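Local coordinates for protein beta-fructofuranosidase (Bifidobacterium adolescentis, PDB 6NOB) that probably hydrolyses terminal beta-fructofuranoside residues, as in sucrose, as a beta-fructofuranosidase of glycoside hydrolase family 32, at residues A[380-392]-A[402-414]. Numbering follows the deposited sequence.
Sequences FQVDGVTVAVGAL and FQQVRWYAGDLVN
Val385 begins the contact by packing, its CG1 methyl lying anti to the backbone N (chi1 169°) and resting 3.9 Å from Ala409 CB. At Thr386 the pairing of the two strands starts, through reciprocal backbone bonds with Gly410. The Thr386 side chain crosses that of Leu412 at about a right angle, CG2 lying 3.9 Å from Leu412 CD1, while OG1 accepts an N-H from Gln381 NE2, whose amide is held at OE1 by the N-H of Gly277, and meets a water that also takes the N-H of Leu412. A valine here would probably leave Gln381 NE2 without this acceptor and break the water bridge to Leu412. Val387 then turns to the opposite face, where Ala409 and Trp407 lie. Ala388 N reaches Tyr408 O at 2.7 Å, in the carbonyl plane, and Tyr408 N returns the bond to Ala388 O, which sits at the edge of the tyrosine ring, 3.2 Å from Tyr408 CD1. Beyond the ring, Tyr408 OH is hydrogen-bonded to Asp365 and Tyr374. Val389 splits its branches: CG1 packs 3.6 Å from Val405 CG1, and CG2 meets Trp407 CB. Gly390 and Arg406 form the third doubly bonded pair, after which Ala391 CB touches Val405 CG2. A weak bond from Leu392 N to Gln404 O (3.3 Å) ends the series. Alternating hydrogen-bonded and non-hydrogen-bonded pairs mark a classic antiparallel beta hairpin, here within one blade of the five-bladed beta-propeller of family 32 enzymes.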
loop_
_atom_site.group_PDB
_atom_site.type_symbol
_atom_site.label_atom_id
_atom_site.label_comp_id
_atom_site.label_asym_id
_atom_site.label_seq_id
_atom_site.Cartn_x
_atom_site.Cartn_y
_atom_site.Cartn_z
ATOM N N PHE A 380 17.513 -2.568 -0.177
ATOM C CA PHE A 380 18.135 -1.386 0.396
ATOM C C PHE A 380 19.114 -1.825 1.474
ATOM O O PHE A 380 19.202 -3.006 1.820
ATOM C CB PHE A 380 17.085 -0.427 0.968
ATOM C CG PHE A 380 16.161 -1.070 1.964
ATOM C CD1 PHE A 380 16.484 -1.096 3.313
ATOM C CD2 PHE A 380 14.973 -1.656 1.551
ATOM C CE1 PHE A 380 15.637 -1.695 4.232
ATOM C CE2 PHE A 380 14.122 -2.254 2.465
ATOM C CZ PHE A 380 14.454 -2.274 3.807
ATOM N N GLN A 381 19.848 -0.850 2.008
ATOM C CA GLN A 381 20.789 -1.083 3.093
ATOM C C GLN A 381 20.468 -0.151 4.251
ATOM O O GLN A 381 20.172 1.029 4.046
ATOM C CB GLN A 381 22.230 -0.877 2.630
ATOM C CG GLN A 381 22.731 -2.009 1.756
ATOM C CD GLN A 381 24.041 -1.697 1.079
ATOM O OE1 GLN A 381 24.522 -0.565 1.118
ATOM N NE2 GLN A 381 24.628 -2.703 0.445
ATOM N N VAL A 382 20.521 -0.691 5.466
ATOM C CA VAL A 382 20.269 0.092 6.670
ATOM C C VAL A 382 21.105 -0.488 7.805
ATOM O O VAL A 382 21.242 -1.710 7.933
ATOM C CB VAL A 382 18.760 0.132 7.008
ATOM C CG1 VAL A 382 18.270 -1.212 7.533
ATOM C CG2 VAL A 382 18.468 1.238 8.002
ATOM N N ASP A 383 21.687 0.405 8.610
ATOM C CA ASP A 383 22.563 0.040 9.720
ATOM C C ASP A 383 23.602 -1.000 9.299
ATOM O O ASP A 383 23.874 -1.951 10.040
ATOM C CB ASP A 383 21.745 -0.470 10.919
ATOM C CG ASP A 383 20.640 0.504 11.351
ATOM O OD1 ASP A 383 20.924 1.682 11.659
ATOM O OD2 ASP A 383 19.470 0.078 11.402
ATOM N N GLY A 384 24.177 -0.837 8.106
ATOM C CA GLY A 384 25.263 -1.684 7.645
ATOM C C GLY A 384 24.877 -3.060 7.146
ATOM O O GLY A 384 25.760 -3.911 6.992
ATOM N N VAL A 385 23.596 -3.311 6.882
ATOM C CA VAL A 385 23.120 -4.619 6.447
ATOM C C VAL A 385 22.220 -4.438 5.231
ATOM O O VAL A 385 21.390 -3.522 5.195
ATOM C CB VAL A 385 22.367 -5.353 7.580
ATOM C CG1 VAL A 385 21.648 -6.586 7.047
ATOM C CG2 VAL A 385 23.327 -5.734 8.698
ATOM N N THR A 386 22.396 -5.300 4.229
ATOM C CA THR A 386 21.528 -5.295 3.058
ATOM C C THR A 386 20.247 -6.063 3.363
ATOM O O THR A 386 20.293 -7.166 3.917
ATOM C CB THR A 386 22.236 -5.914 1.852
ATOM O OG1 THR A 386 23.385 -5.127 1.506
ATOM C CG2 THR A 386 21.295 -5.976 0.654
ATOM N N VAL A 387 19.105 -5.479 2.999
ATOM C CA VAL A 387 17.797 -6.048 3.300
ATOM C C VAL A 387 16.990 -6.147 2.014
ATOM O O VAL A 387 16.898 -5.174 1.257
ATOM C CB VAL A 387 17.033 -5.208 4.342
ATOM C CG1 VAL A 387 15.674 -5.832 4.632
ATOM C CG2 VAL A 387 17.849 -5.066 5.623
ATOM N N ALA A 388 16.404 -7.318 1.770
ATOM C CA ALA A 388 15.433 -7.510 0.702
ATOM C C ALA A 388 14.065 -7.789 1.307
ATOM O O ALA A 388 13.952 -8.515 2.302
ATOM C CB ALA A 388 15.838 -8.656 -0.230
ATOM N N VAL A 389 13.031 -7.200 0.711
ATOM C CA VAL A 389 11.655 -7.327 1.178
ATOM C C VAL A 389 10.774 -7.662 -0.019
ATOM O O VAL A 389 10.880 -7.018 -1.069
ATOM C CB VAL A 389 11.166 -6.036 1.867
ATOM C CG1 VAL A 389 9.731 -6.183 2.324
ATOM C CG2 VAL A 389 12.065 -5.680 3.045
ATOM N N GLY A 390 9.916 -8.668 0.133
ATOM C CA GLY A 390 9.032 -9.067 -0.946
ATOM C C GLY A 390 7.893 -9.921 -0.438
ATOM O O GLY A 390 7.976 -10.533 0.630
ATOM N N ALA A 391 6.821 -9.956 -1.226
ATOM C CA ALA A 391 5.607 -10.680 -0.879
ATOM C C ALA A 391 5.494 -11.958 -1.702
ATOM O O ALA A 391 5.898 -12.007 -2.866
ATOM C CB ALA A 391 4.372 -9.804 -1.102
ATOM N N LEU A 392 4.925 -12.993 -1.087
ATOM C CA LEU A 392 4.865 -14.332 -1.668
ATOM C C LEU A 392 3.441 -14.624 -2.131
ATOM O O LEU A 392 2.545 -14.842 -1.309
ATOM C CB LEU A 392 5.343 -15.371 -0.659
ATOM C CG LEU A 392 6.797 -15.181 -0.226
ATOM C CD1 LEU A 392 7.113 -16.010 1.008
ATOM C CD2 LEU A 392 7.737 -15.531 -1.369
ATOM N N PHE A 402 -2.102 -15.511 4.667
ATOM C CA PHE A 402 -2.074 -15.539 3.210
ATOM C C PHE A 402 -1.222 -14.397 2.666
ATOM O O PHE A 402 -1.415 -13.237 3.044
ATOM C CB PHE A 402 -3.504 -15.443 2.672
ATOM C CG PHE A 402 -3.615 -15.540 1.173
ATOM C CD1 PHE A 402 -3.224 -16.689 0.503
ATOM C CD2 PHE A 402 -4.158 -14.495 0.439
ATOM C CE1 PHE A 402 -3.350 -16.785 -0.876
ATOM C CE2 PHE A 402 -4.288 -14.584 -0.938
ATOM C CZ PHE A 402 -3.881 -15.730 -1.596
ATOM N N GLN A 403 -0.284 -14.734 1.781
ATOM C CA GLN A 403 0.551 -13.769 1.061
ATOM C C GLN A 403 1.226 -12.785 2.021
ATOM O O GLN A 403 1.068 -11.565 1.942
ATOM C CB GLN A 403 -0.263 -13.043 -0.018
ATOM C CG GLN A 403 -0.875 -14.000 -1.046
ATOM C CD GLN A 403 -1.368 -13.315 -2.315
ATOM O OE1 GLN A 403 -1.587 -13.971 -3.337
ATOM N NE2 GLN A 403 -1.548 -11.998 -2.259
ATOM N N GLN A 404 1.999 -13.357 2.940
ATOM C CA GLN A 404 2.786 -12.561 3.867
ATOM C C GLN A 404 3.958 -11.901 3.148
ATOM O O GLN A 404 4.441 -12.388 2.122
ATOM C CB GLN A 404 3.299 -13.439 5.005
ATOM C CG GLN A 404 2.236 -13.837 6.000
ATOM C CD GLN A 404 1.956 -12.742 7.007
ATOM O OE1 GLN A 404 1.250 -11.777 6.711
ATOM N NE2 GLN A 404 2.517 -12.883 8.204
ATOM N N VAL A 405 4.410 -10.779 3.698
ATOM C CA VAL A 405 5.563 -10.049 3.183
ATOM C C VAL A 405 6.780 -10.459 4.002
ATOM O O VAL A 405 6.780 -10.330 5.231
ATOM C CB VAL A 405 5.332 -8.532 3.243
ATOM C CG1 VAL A 405 6.610 -7.787 2.896
ATOM C CG2 VAL A 405 4.201 -8.136 2.303
ATOM N N ARG A 406 7.814 -10.956 3.327
ATOM C CA ARG A 406 9.009 -11.474 3.980
ATOM C C ARG A 406 10.174 -10.507 3.807
ATOM O O ARG A 406 10.343 -9.911 2.738
ATOM C CB ARG A 406 9.387 -12.846 3.408
ATOM C CG ARG A 406 10.426 -13.596 4.213
ATOM C CD ARG A 406 10.273 -15.104 4.065
ATOM N NE ARG A 406 10.974 -15.818 5.130
ATOM C CZ ARG A 406 10.446 -16.091 6.319
ATOM N NH1 ARG A 406 9.205 -15.716 6.596
ATOM N NH2 ARG A 406 11.160 -16.738 7.233
ATOM N N TRP A 407 10.978 -10.355 4.858
ATOM C CA TRP A 407 12.236 -9.627 4.772
ATOM C C TRP A 407 13.408 -10.595 4.894
ATOM O O TRP A 407 13.325 -11.618 5.578
ATOM C CB TRP A 407 12.345 -8.528 5.843
ATOM C CG TRP A 407 12.294 -8.992 7.279
ATOM C CD1 TRP A 407 11.208 -8.971 8.106
ATOM C CD2 TRP A 407 13.380 -9.516 8.062
ATOM N NE1 TRP A 407 11.545 -9.457 9.345
ATOM C CE2 TRP A 407 12.871 -9.800 9.345
ATOM C CE3 TRP A 407 14.729 -9.781 7.798
ATOM C CZ2 TRP A 407 13.662 -10.331 10.365
ATOM C CZ3 TRP A 407 15.512 -10.314 8.813
ATOM C CH2 TRP A 407 14.975 -10.583 10.079
ATOM N N TYR A 408 14.501 -10.257 4.212
ATOM C CA TYR A 408 15.713 -11.071 4.198
ATOM C C TYR A 408 16.901 -10.147 4.415
ATOM O O TYR A 408 17.087 -9.194 3.652
ATOM C CB TYR A 408 15.873 -11.828 2.873
ATOM C CG TYR A 408 14.608 -12.438 2.300
ATOM C CD1 TYR A 408 13.645 -11.648 1.682
ATOM C CD2 TYR A 408 14.394 -13.811 2.349
ATOM C CE1 TYR A 408 12.500 -12.204 1.151
ATOM C CE2 TYR A 408 13.251 -14.377 1.819
ATOM C CZ TYR A 408 12.307 -13.569 1.220
ATOM O OH TYR A 408 11.166 -14.127 0.689
ATOM N N ALA A 409 17.709 -10.430 5.433
ATOM C CA ALA A 409 18.832 -9.579 5.799
ATOM C C ALA A 409 20.143 -10.345 5.667
ATOM O O ALA A 409 20.223 -11.523 6.029
ATOM C CB ALA A 409 18.681 -9.046 7.230
ATOM N N GLY A 410 21.164 -9.671 5.154
ATOM C CA GLY A 410 22.451 -10.315 4.977
ATOM C C GLY A 410 23.444 -9.402 4.296
ATOM O O GLY A 410 23.317 -8.177 4.340
ATOM N N ASP A 411 24.441 -10.015 3.664
ATOM C CA ASP A 411 25.513 -9.297 2.990
ATOM C C ASP A 411 25.386 -9.478 1.484
ATOM O O ASP A 411 25.277 -10.609 0.996
ATOM C CB ASP A 411 26.883 -9.787 3.461
ATOM C CG ASP A 411 26.993 -9.846 4.971
ATOM O OD1 ASP A 411 26.424 -8.963 5.646
ATOM O OD2 ASP A 411 27.648 -10.777 5.483
ATOM N N LEU A 412 25.394 -8.365 0.756
ATOM C CA LEU A 412 25.481 -8.389 -0.700
ATOM C C LEU A 412 26.903 -8.762 -1.102
ATOM O O LEU A 412 27.842 -8.002 -0.849
ATOM C CB LEU A 412 25.099 -7.025 -1.262
ATOM C CG LEU A 412 24.230 -6.958 -2.515
ATOM C CD1 LEU A 412 22.987 -7.812 -2.355
ATOM C CD2 LEU A 412 23.862 -5.514 -2.789
ATOM N N VAL A 413 27.070 -9.922 -1.728
ATOM C CA VAL A 413 28.395 -10.444 -2.036
ATOM C C VAL A 413 28.588 -10.507 -3.545
ATOM O O VAL A 413 27.631 -10.601 -4.320
ATOM C CB VAL A 413 28.625 -11.833 -1.400
ATOM C CG1 VAL A 413 28.480 -11.749 0.110
ATOM C CG2 VAL A 413 27.652 -12.847 -1.972
ATOM N N ASN A 414 29.853 -10.459 -3.952
ATOM C CA ASN A 414 30.239 -10.532 -5.354
ATOM C C ASN A 414 30.439 -11.987 -5.757
ATOM O O ASN A 414 31.165 -12.728 -5.087
ATOM C CB ASN A 414 31.526 -9.740 -5.588
ATOM C CG ASN A 414 31.497 -8.947 -6.872
ATOM O OD1 ASN A 414 30.454 -8.815 -7.513
ATOM N ND2 ASN A 414 32.649 -8.410 -7.260
HETATM O O HOH W 1 26.369 -6.206 4.984
HETATM O O HOH W 2 25.815 -5.911 2.071
#